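Local coordinates for protein neutral proteinase inhibitor ScNPI (Streptomyces caespitosus, PDB 4HWX) that inhibits serine endopeptidases and a second peptidase class, probably metallopeptidases, as a homodimer with the Streptomyces subtilisin inhibitor fold, at residues P6-T12 against T80-N86; T29-A33 against A46-L50; L57-L61 against V90-F96. One frame throughout, in Å; residues are numbered along the deposited sequence.

Contact 1: residues P6-T12 against T80-N86; sequences PSAMVFT and TADGVLN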
loop_
_atom_site.group_PDB
_atom_site.type_symbol
_atom_site.label_atom_id
_atom_site.label_comp_id
_atom_site.label_asym_id
_atom_site.label_seq_id
_atom_site.Cartn_x
_atom_site.Cartn_y
_atom_site.Cartn_z
ATOM N N PRO A 6 -4.505 -12.970 0.228
ATOM C CA PRO A 6 -5.125 -11.675 -0.137
ATOM C C PRO A 6 -4.304 -10.867 -1.144
ATOM O O PRO A 6 -3.090 -11.022 -1.229
ATOM C CB PRO A 6 -5.227 -10.921 1.201
ATOM C CG PRO A 6 -4.896 -11.899 2.249
ATOM C CD PRO A 6 -4.082 -12.980 1.642
ATOM N N SER A 7 -4.983 -10.012 -1.914
ATOM C CA SER A 7 -4.368 -9.144 -2.916
ATOM C C SER A 7 -4.933 -7.753 -2.751
ATOM O O SER A 7 -6.077 -7.484 -3.135
ATOM C CB SER A 7 -4.596 -9.687 -4.326
ATOM O OG SER A 7 -3.902 -10.908 -4.515
ATOM N N ALA A 8 -4.134 -6.882 -2.124
ATOM C CA ALA A 8 -4.459 -5.492 -1.820
ATOM C C ALA A 8 -3.200 -4.652 -1.987
ATOM O O ALA A 8 -2.179 -4.912 -1.355
ATOM C CB ALA A 8 -5.019 -5.378 -0.402
ATOM N N MET A 9 -3.263 -3.667 -2.875
ATOM C CA MET A 9 -2.104 -2.870 -3.238
ATOM C C MET A 9 -2.386 -1.393 -3.306
ATOM O O MET A 9 -3.518 -0.969 -3.552
ATOM C CB MET A 9 -1.619 -3.306 -4.657
ATOM C CG MET A 9 -1.165 -4.784 -4.774
ATOM S SD MET A 9 0.382 -5.095 -3.888
ATOM C CE MET A 9 1.509 -4.108 -4.872
ATOM N N VAL A 10 -1.320 -0.615 -3.215
ATOM C CA VAL A 10 -1.341 0.823 -3.449
ATOM C C VAL A 10 -0.199 1.112 -4.436
ATOM O O VAL A 10 0.919 0.610 -4.263
ATOM C CB VAL A 10 -1.285 1.705 -2.167
ATOM C CG1 VAL A 10 -0.066 1.370 -1.318
ATOM C CG2 VAL A 10 -1.273 3.199 -2.530
ATOM N N PHE A 11 -0.507 1.871 -5.487
ATOM C CA PHE A 11 0.463 2.300 -6.492
ATOM C C PHE A 11 0.618 3.803 -6.446
ATOM O O PHE A 11 -0.377 4.505 -6.342
ATOM C CB PHE A 11 0.031 1.862 -7.901
ATOM C CG PHE A 11 -0.228 0.377 -7.981
ATOM C CD1 PHE A 11 0.829 -0.525 -8.030
ATOM C CD2 PHE A 11 -1.528 -0.121 -7.957
ATOM C CE1 PHE A 11 0.592 -1.899 -8.048
ATOM C CE2 PHE A 11 -1.767 -1.499 -7.986
ATOM C CZ PHE A 11 -0.705 -2.374 -8.061
ATOM N N THR A 12 1.849 4.309 -6.490
ATOM C CA THR A 12 2.054 5.760 -6.488
ATOM C C THR A 12 3.066 6.147 -7.576
ATOM O O THR A 12 3.856 5.320 -8.058
ATOM C CB THR A 12 2.479 6.346 -5.113
ATOM O OG1 THR A 12 3.896 6.326 -4.952
ATOM C CG2 THR A 12 1.742 5.733 -3.905
ATOM N N THR A 80 5.933 3.275 -7.473
ATOM C CA THR A 80 5.987 2.408 -6.290
ATOM C C THR A 80 4.807 1.460 -6.302
ATOM O O THR A 80 3.761 1.781 -6.864
ATOM C CB THR A 80 6.015 3.197 -4.960
ATOM O OG1 THR A 80 4.750 3.822 -4.738
ATOM C CG2 THR A 80 7.150 4.199 -4.872
ATOM N N ALA A 81 4.995 0.274 -5.722
ATOM C CA ALA A 81 3.956 -0.734 -5.564
ATOM C C ALA A 81 4.144 -1.368 -4.188
ATOM O O ALA A 81 5.244 -1.828 -3.874
ATOM C CB ALA A 81 4.047 -1.767 -6.675
ATOM N N ASP A 82 3.140 -1.241 -3.310
ATOM C CA ASP A 82 3.230 -1.809 -1.953
ATOM C C ASP A 82 1.936 -2.477 -1.566
ATOM O O ASP A 82 0.870 -1.986 -1.932
ATOM C CB ASP A 82 3.579 -0.741 -0.896
ATOM C CG ASP A 82 4.906 -0.047 -1.101
ATOM O OD1 ASP A 82 5.910 -0.524 -0.552
ATOM O OD2 ASP A 82 4.926 1.017 -1.760
ATOM N N GLY A 83 2.040 -3.553 -0.784
ATOM C CA GLY A 83 0.875 -4.251 -0.263
ATOM C C GLY A 83 1.062 -5.736 -0.218
ATOM O O GLY A 83 2.102 -6.215 0.248
ATOM N N VAL A 84 0.061 -6.467 -0.707
ATOM C CA VAL A 84 0.129 -7.929 -0.733
ATOM C C VAL A 84 -0.445 -8.395 -2.063
ATOM O O VAL A 84 -1.398 -7.806 -2.548
ATOM C CB VAL A 84 -0.560 -8.569 0.520
ATOM C CG1 VAL A 84 -2.024 -8.165 0.660
ATOM C CG2 VAL A 84 -0.414 -10.082 0.532
ATOM N N LEU A 85 0.162 -9.427 -2.659
ATOM C CA LEU A 85 -0.262 -9.995 -3.924
ATOM C C LEU A 85 -0.255 -11.501 -3.792
ATOM O O LEU A 85 0.816 -12.095 -3.607
ATOM C CB LEU A 85 0.652 -9.518 -5.077
ATOM C CG LEU A 85 0.392 -10.098 -6.500
ATOM C CD1 LEU A 85 -1.044 -9.813 -6.975
ATOM C CD2 LEU A 85 1.381 -9.517 -7.518
ATOM N N ASN A 86 -1.454 -12.113 -3.864
ATOM C CA ASN A 86 -1.667 -13.557 -3.742
ATOM C C ASN A 86 -0.947 -14.099 -2.478
ATOM O O ASN A 86 -0.242 -15.102 -2.543
ATOM C CB ASN A 86 -1.244 -14.297 -5.038
ATOM C CG ASN A 86 -2.030 -13.861 -6.257
ATOM O OD1 ASN A 86 -3.264 -13.714 -6.223
ATOM N ND2 ASN A 86 -1.335 -13.632 -7.366
HETATM O O HOH W 1 -4.471 -11.179 -7.539
HETATM O O HOH W 2 3.117 2.194 -3.310
#
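Ser7 and Asn86 close one end of an antiparallel pairing that Thr12 and Thr80 close at the other. Backbone bonds link Ala8 with Val84, Val10 with Asp82 and Thr12 with Thr80 in both directions, joining strand 8-15 to strand 77-82 and, past the corner at Gly83, to 84-85. Lacking a beta carbon at that corner, Gly83 can bring its CA to 3.3 Å from Ala8 O, a CA-H...O contact.

Met9 runs alongside this corner. Its CB lies 3.9 Å from Asp82 O, and CG, anti to the carbonyl carbon (chi1 -62°), passes 3.8 Å from Val84 O. A bend at chi2 (-70°) lays SD alongside the opposite backbone, 3.5 Å from Val84 N; the terminal CE continues toward Asp82, 3.6 Å from Asp82 N, with Ala81 CB slightly farther off. A long, flexible thioether suits a place where much of the opposite surface is main chain, and it also reaches the side chains of Ala81 and Val90.

Polar side chains finish the ends. Ser7 OG accepts Asn86 N at 2.8 Å along a nearly straight bond (164°), and a water also spans Ser7 OG and Asn86 OD1, while Asn86 ND2 is hydrogen-bonded to Asn51 OD1. Thr12 OG1 donates to Thr80 OG1 at 2.7 Å; Thr80 OG1 in turn donates to a water that gives its own hydrogens to Val10 O and Asp82 OD2. The same OD2 pairs with Arg89 of the second subunit in a salt bridge.

The two faces thus differ in chemistry. Phe11 and Ala81 join the apolar core, whereas the face of Val10, Thr12, Thr80, Asp82 and Val84 combines branched methyls with a hydrogen-bonded polar chain at the subunit interface, where Asp82 serves both the strand pairing, through water, and the dimer.

Contact 2: residues T29-A33 against A46-L50; sequences TLSCA and ACDAL
The short axes of strand 29-32 and helix 46-50 run at 72° to each other, 9.1 Å apart at closest approach, and the nearest CA atoms, of Cys32 and Cys47, are 5.8 Å apart. A disulfide spans the gap: Cys32 SG and Cys47 SG are 2.0 Å apart, with chi3 of -84°, a left-handed twist close to the relaxed value for a disulfide.

Leu30, two residues earlier and on the same side of the strand, packs against the helix beside the bridge. Because its CG is anti to the backbone N (chi1 -175°), the branches reach forward onto the helix surface. Leu30 CD1 lies 3.8 Å from Cys47 SG, while CD2 fits between two helix residues one turn apart, 3.7 Å from Ala46 CB and equally close to Leu50 CD1. Ala46, with only a methyl, lets the branch approach the helix closely, and the two leucines meet tip to tip.

No hydrogen bond crosses here. Between these two segments the helix is held by a covalent link and apolar contact, with Arg44 adding a hydrogen bond to Ala33 O; this chemistry is well suited to a secreted protein, since oxidising surroundings preserve the disulfide.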
loop_
_atom_site.group_PDB
_atom_site.type_symbol
_atom_site.label_atom_id
_atom_site.label_comp_id
_atom_site.label_asym_id
_atom_site.label_seq_id
_atom_site.Cartn_x
_atom_site.Cartn_y
_atom_site.Cartn_z
ATOM N N THR A 29 -5.568 2.781 -5.292
ATOM C CA THR A 29 -5.726 1.554 -4.510
ATOM C C THR A 29 -6.233 0.468 -5.455
ATOM O O THR A 29 -6.885 0.773 -6.465
ATOM C CB THR A 29 -6.694 1.710 -3.339
ATOM O OG1 THR A 29 -7.988 2.021 -3.874
ATOM C CG2 THR A 29 -6.218 2.730 -2.278
ATOM N N LEU A 30 -5.977 -0.782 -5.106
ATOM C CA LEU A 30 -6.422 -1.933 -5.886
ATOM C C LEU A 30 -6.579 -3.161 -5.004
ATOM O O LEU A 30 -5.699 -3.500 -4.206
ATOM C CB LEU A 30 -5.450 -2.237 -7.034
ATOM C CG LEU A 30 -5.887 -3.365 -7.987
ATOM C CD1 LEU A 30 -7.065 -2.942 -8.835
ATOM C CD2 LEU A 30 -4.742 -3.808 -8.881
ATOM N N SER A 31 -7.719 -3.816 -5.150
ATOM C CA SER A 31 -8.024 -5.047 -4.457
ATOM C C SER A 31 -8.431 -6.049 -5.501
ATOM O O SER A 31 -9.172 -5.675 -6.413
ATOM C CB SER A 31 -9.125 -4.832 -3.425
ATOM O OG SER A 31 -9.500 -6.083 -2.876
ATOM N N CYS A 32 -7.896 -7.283 -5.430
ATOM C CA CYS A 32 -8.196 -8.340 -6.410
ATOM C C CYS A 32 -8.714 -9.574 -5.699
ATOM O O CYS A 32 -7.963 -10.232 -4.973
ATOM C CB CYS A 32 -6.978 -8.669 -7.278
ATOM S SG CYS A 32 -6.132 -7.215 -7.954
ATOM N N ALA A 33 -10.009 -9.881 -5.913
ATOM C CA ALA A 33 -10.739 -11.034 -5.346
ATOM C C ALA A 33 -11.970 -11.330 -6.239
ATOM O O ALA A 33 -11.814 -11.283 -7.467
ATOM C CB ALA A 33 -11.145 -10.728 -3.901
ATOM N N ALA A 46 -5.789 -4.271 -14.325
ATOM C CA ALA A 46 -4.595 -4.111 -13.473
ATOM C C ALA A 46 -4.339 -5.423 -12.677
ATOM O O ALA A 46 -3.207 -5.898 -12.648
ATOM C CB ALA A 46 -4.788 -2.929 -12.525
ATOM N N CYS A 47 -5.397 -6.041 -12.109
ATOM C CA CYS A 47 -5.301 -7.326 -11.386
ATOM C C CYS A 47 -4.704 -8.418 -12.274
ATOM O O CYS A 47 -3.779 -9.104 -11.829
ATOM C CB CYS A 47 -6.662 -7.751 -10.849
ATOM S SG CYS A 47 -7.279 -6.668 -9.542
ATOM N N ASP A 48 -5.219 -8.560 -13.529
ATOM C CA ASP A 48 -4.734 -9.517 -14.542
ATOM C C ASP A 48 -3.241 -9.269 -14.827
ATOM O O ASP A 48 -2.450 -10.216 -14.889
ATOM C CB ASP A 48 -5.525 -9.378 -15.870
ATOM C CG ASP A 48 -7.020 -9.677 -15.872
ATOM O OD1 ASP A 48 -7.466 -10.471 -15.032
ATOM O OD2 ASP A 48 -7.739 -9.122 -16.749
ATOM N N ALA A 49 -2.874 -7.981 -15.021
ATOM C CA ALA A 49 -1.493 -7.558 -15.322
ATOM C C ALA A 49 -0.547 -7.936 -14.175
ATOM O O ALA A 49 0.519 -8.506 -14.435
ATOM C CB ALA A 49 -1.435 -6.064 -15.599
ATOM N N LEU A 50 -0.986 -7.737 -12.915
ATOM C CA LEU A 50 -0.201 -8.122 -11.726
ATOM C C LEU A 50 -0.016 -9.631 -11.655
ATOM O O LEU A 50 1.098 -10.119 -11.437
ATOM C CB LEU A 50 -0.891 -7.620 -10.444
ATOM C CG LEU A 50 -0.823 -6.130 -10.198
ATOM C CD1 LEU A 50 -1.600 -5.778 -8.939
ATOM C CD2 LEU A 50 0.631 -5.648 -10.112
#

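Contact 3: residues L57-L61 against V90-F96; sequences LNRLL and VAWKHTF. With ACT (acetate ion), chain E.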
loop_
_atom_site.group_PDB
_atom_site.type_symbol
_atom_site.label_atom_id
_atom_site.label_comp_id
_atom_site.label_asym_id
_atom_site.label_seq_id
_atom_site.Cartn_x
_atom_site.Cartn_y
_atom_site.Cartn_z
ATOM N N LEU A 57 7.468 -7.853 -10.088
ATOM C CA LEU A 57 6.980 -6.613 -10.687
ATOM C C LEU A 57 7.948 -5.953 -11.662
ATOM O O LEU A 57 7.511 -5.078 -12.402
ATOM C CB LEU A 57 6.497 -5.614 -9.626
ATOM C CG LEU A 57 5.030 -5.832 -9.197
ATOM C CD1 LEU A 57 4.819 -7.187 -8.502
ATOM C CD2 LEU A 57 4.569 -4.729 -8.269
ATOM N N ASN A 58 9.202 -6.424 -11.773
ATOM C CA ASN A 58 10.086 -5.903 -12.833
ATOM C C ASN A 58 9.507 -6.294 -14.211
ATOM O O ASN A 58 9.829 -5.665 -15.214
ATOM C CB ASN A 58 11.514 -6.447 -12.691
ATOM C CG ASN A 58 12.355 -5.726 -11.678
ATOM O OD1 ASN A 58 12.019 -4.640 -11.202
ATOM N ND2 ASN A 58 13.484 -6.324 -11.334
ATOM N N ARG A 59 8.651 -7.343 -14.242
ATOM C CA ARG A 59 7.973 -7.823 -15.453
ATOM C C ARG A 59 6.887 -6.837 -15.928
ATOM O O ARG A 59 6.374 -7.014 -17.031
ATOM C CB ARG A 59 7.390 -9.240 -15.261
ATOM C CG ARG A 59 8.495 -10.281 -15.182
ATOM C CD ARG A 59 8.018 -11.691 -14.914
ATOM N NE ARG A 59 9.169 -12.547 -14.628
ATOM C CZ ARG A 59 9.133 -13.684 -13.938
ATOM N NH1 ARG A 59 7.984 -14.138 -13.450
ATOM N NH2 ARG A 59 10.244 -14.373 -13.727
ATOM N N LEU A 60 6.558 -5.786 -15.126
ATOM C CA LEU A 60 5.621 -4.724 -15.547
ATOM C C LEU A 60 6.305 -3.839 -16.615
ATOM O O LEU A 60 5.633 -3.179 -17.391
ATOM C CB LEU A 60 5.147 -3.852 -14.359
ATOM C CG LEU A 60 4.235 -4.518 -13.312
ATOM C CD1 LEU A 60 3.920 -3.571 -12.187
ATOM C CD2 LEU A 60 2.942 -5.025 -13.928
ATOM N N LEU A 61 7.649 -3.817 -16.620
ATOM C CA LEU A 61 8.421 -3.060 -17.594
ATOM C C LEU A 61 8.603 -3.932 -18.815
ATOM O O LEU A 61 8.761 -5.145 -18.679
ATOM C CB LEU A 61 9.782 -2.610 -17.022
ATOM C CG LEU A 61 9.764 -1.400 -16.085
ATOM C CD1 LEU A 61 9.430 -1.805 -14.697
ATOM C CD2 LEU A 61 11.122 -0.745 -16.040
ATOM N N VAL A 90 4.515 -7.226 -0.919
ATOM C CA VAL A 90 5.129 -6.553 -2.068
ATOM C C VAL A 90 5.586 -5.151 -1.624
ATOM O O VAL A 90 4.817 -4.439 -1.014
ATOM C CB VAL A 90 4.145 -6.478 -3.285
ATOM C CG1 VAL A 90 4.698 -5.588 -4.414
ATOM C CG2 VAL A 90 3.804 -7.875 -3.818
ATOM N N ALA A 91 6.830 -4.788 -1.940
ATOM C CA ALA A 91 7.465 -3.490 -1.702
ATOM C C ALA A 91 8.399 -3.304 -2.870
ATOM O O ALA A 91 9.482 -3.902 -2.907
ATOM C CB ALA A 91 8.202 -3.479 -0.360
ATOM N N TRP A 92 7.902 -2.623 -3.912
ATOM C CA TRP A 92 8.634 -2.476 -5.169
ATOM C C TRP A 92 8.660 -1.029 -5.622
ATOM O O TRP A 92 7.710 -0.278 -5.390
ATOM C CB TRP A 92 7.989 -3.365 -6.254
ATOM C CG TRP A 92 8.631 -3.315 -7.620
ATOM C CD1 TRP A 92 9.671 -4.082 -8.066
ATOM C CD2 TRP A 92 8.232 -2.495 -8.729
ATOM N NE1 TRP A 92 9.953 -3.787 -9.378
ATOM C CE2 TRP A 92 9.079 -2.819 -9.815
ATOM C CE3 TRP A 92 7.210 -1.547 -8.927
ATOM C CZ2 TRP A 92 8.958 -2.206 -11.068
ATOM C CZ3 TRP A 92 7.066 -0.968 -10.180
ATOM C CH2 TRP A 92 7.930 -1.303 -11.237
ATOM N N LYS A 93 9.763 -0.641 -6.270
ATOM C CA LYS A 93 9.883 0.687 -6.859
ATOM C C LYS A 93 10.791 0.640 -8.091
ATOM O O LYS A 93 11.575 -0.298 -8.259
ATOM C CB LYS A 93 10.373 1.740 -5.845
ATOM C CG LYS A 93 11.810 1.543 -5.358
ATOM C CD LYS A 93 12.210 2.642 -4.376
ATOM C CE LYS A 93 13.569 2.393 -3.763
ATOM N NZ LYS A 93 13.894 3.386 -2.701
ATOM N N HIS A 94 10.670 1.653 -8.945
ATOM C CA HIS A 94 11.515 1.829 -10.133
ATOM C C HIS A 94 11.551 3.287 -10.474
ATOM O O HIS A 94 10.494 3.911 -10.533
ATOM C CB HIS A 94 11.040 1.001 -11.346
ATOM C CG HIS A 94 12.056 0.964 -12.448
ATOM N ND1 HIS A 94 13.002 -0.053 -12.529
ATOM C CD2 HIS A 94 12.282 1.851 -13.452
ATOM C CE1 HIS A 94 13.740 0.227 -13.596
ATOM N NE2 HIS A 94 13.350 1.361 -14.182
ATOM N N THR A 95 12.761 3.829 -10.681
ATOM C CA THR A 95 12.998 5.237 -11.046
ATOM C C THR A 95 13.317 5.336 -12.541
ATOM O O THR A 95 14.185 4.620 -13.036
ATOM C CB THR A 95 14.132 5.845 -10.200
ATOM O OG1 THR A 95 13.790 5.725 -8.823
ATOM C CG2 THR A 95 14.390 7.329 -10.521
ATOM N N PHE A 96 12.588 6.200 -13.247
ATOM C CA PHE A 96 12.798 6.474 -14.665
ATOM C C PHE A 96 13.478 7.852 -14.829
ATOM O O PHE A 96 13.257 8.734 -14.000
ATOM C CB PHE A 96 11.465 6.428 -15.428
ATOM C CG PHE A 96 10.760 5.092 -15.387
ATOM C CD1 PHE A 96 11.105 4.075 -16.279
ATOM C CD2 PHE A 96 9.730 4.856 -14.476
ATOM C CE1 PHE A 96 10.447 2.839 -16.245
ATOM C CE2 PHE A 96 9.050 3.625 -14.463
ATOM C CZ PHE A 96 9.414 2.626 -15.345
HETATM C C ACT E . 14.878 1.875 -17.346
HETATM O O ACT E . 15.954 2.066 -17.956
HETATM O OXT ACT E . 14.471 2.705 -16.542
HETATM C CH3 ACT E . 14.094 0.610 -17.594
HETATM O O HOH W 3 12.859 -1.770 -10.344
#
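In this Streptomyces subtilisin inhibitor fold, the 3-10 turn of residues 57-60, with Leu61 after it, sits on strand 88-96 of the antiparallel sheet, where Val90, Trp92, His94 and Phe96 alternate onto one face. Leu57 lays its CB over the five-membered ring of Trp92, 3.6 Å from the centroid and only 6° off the normal, a CH-pi contact. Leu57 CD2 meets Val90 CG1 tip to tip at 4.0 Å.

Asn58 takes the edge of the same indole. Trp92 NE1 donates to Asn58 OD1 at 2.9 Å (167°); the acceptor lies in the ring plane, yet the donor stands well above the plane of the amide carbonyl. Tryptophan serves both neighbours, offering a flat apolar face to one and an N-H to the other. Its CG, anti to the backbone N, carries the indole out to the turn. A water joins Asn58 OD1, Lys93 O and His94 ND1, extending the polar side.

Leu61 divides its branches: CD1 abuts the Trp92 edge 3.7 Å from CZ2, and CD2 sits over the centre of the His94 ring, a CH-pi contact 3.7 Å from its centroid, while also touching Phe96 CE1. His94 CD2 in turn lies over the face of Phe96. At the edge of the imidazole, His94 NE2 donates to OXT of an acetate, probably from the crystallisation liquor, at 2.9 Å and 176°.

How the contacts relate
From the N terminus, residues 6-12 come first and wait for 80-86, so contact 1 closes the longest loop. Within that loop the chain makes strand 23-32 and helix 43-52, which contact 2 ties together over a short excursion. The turn at 57-61 also lies inside the loop, but its partner 90-96 follows 80-86; contact 3 therefore crosses contact 1 and follows contact 2 in series. Strands 23-32, 8-15, 77-82 and 88-96 are neighbours in one sheet, so backbone pairing joins contact 1 to both others. Phe11 packs on Leu50, and Ala81 on Leu57, bringing helix and turn onto the sheet.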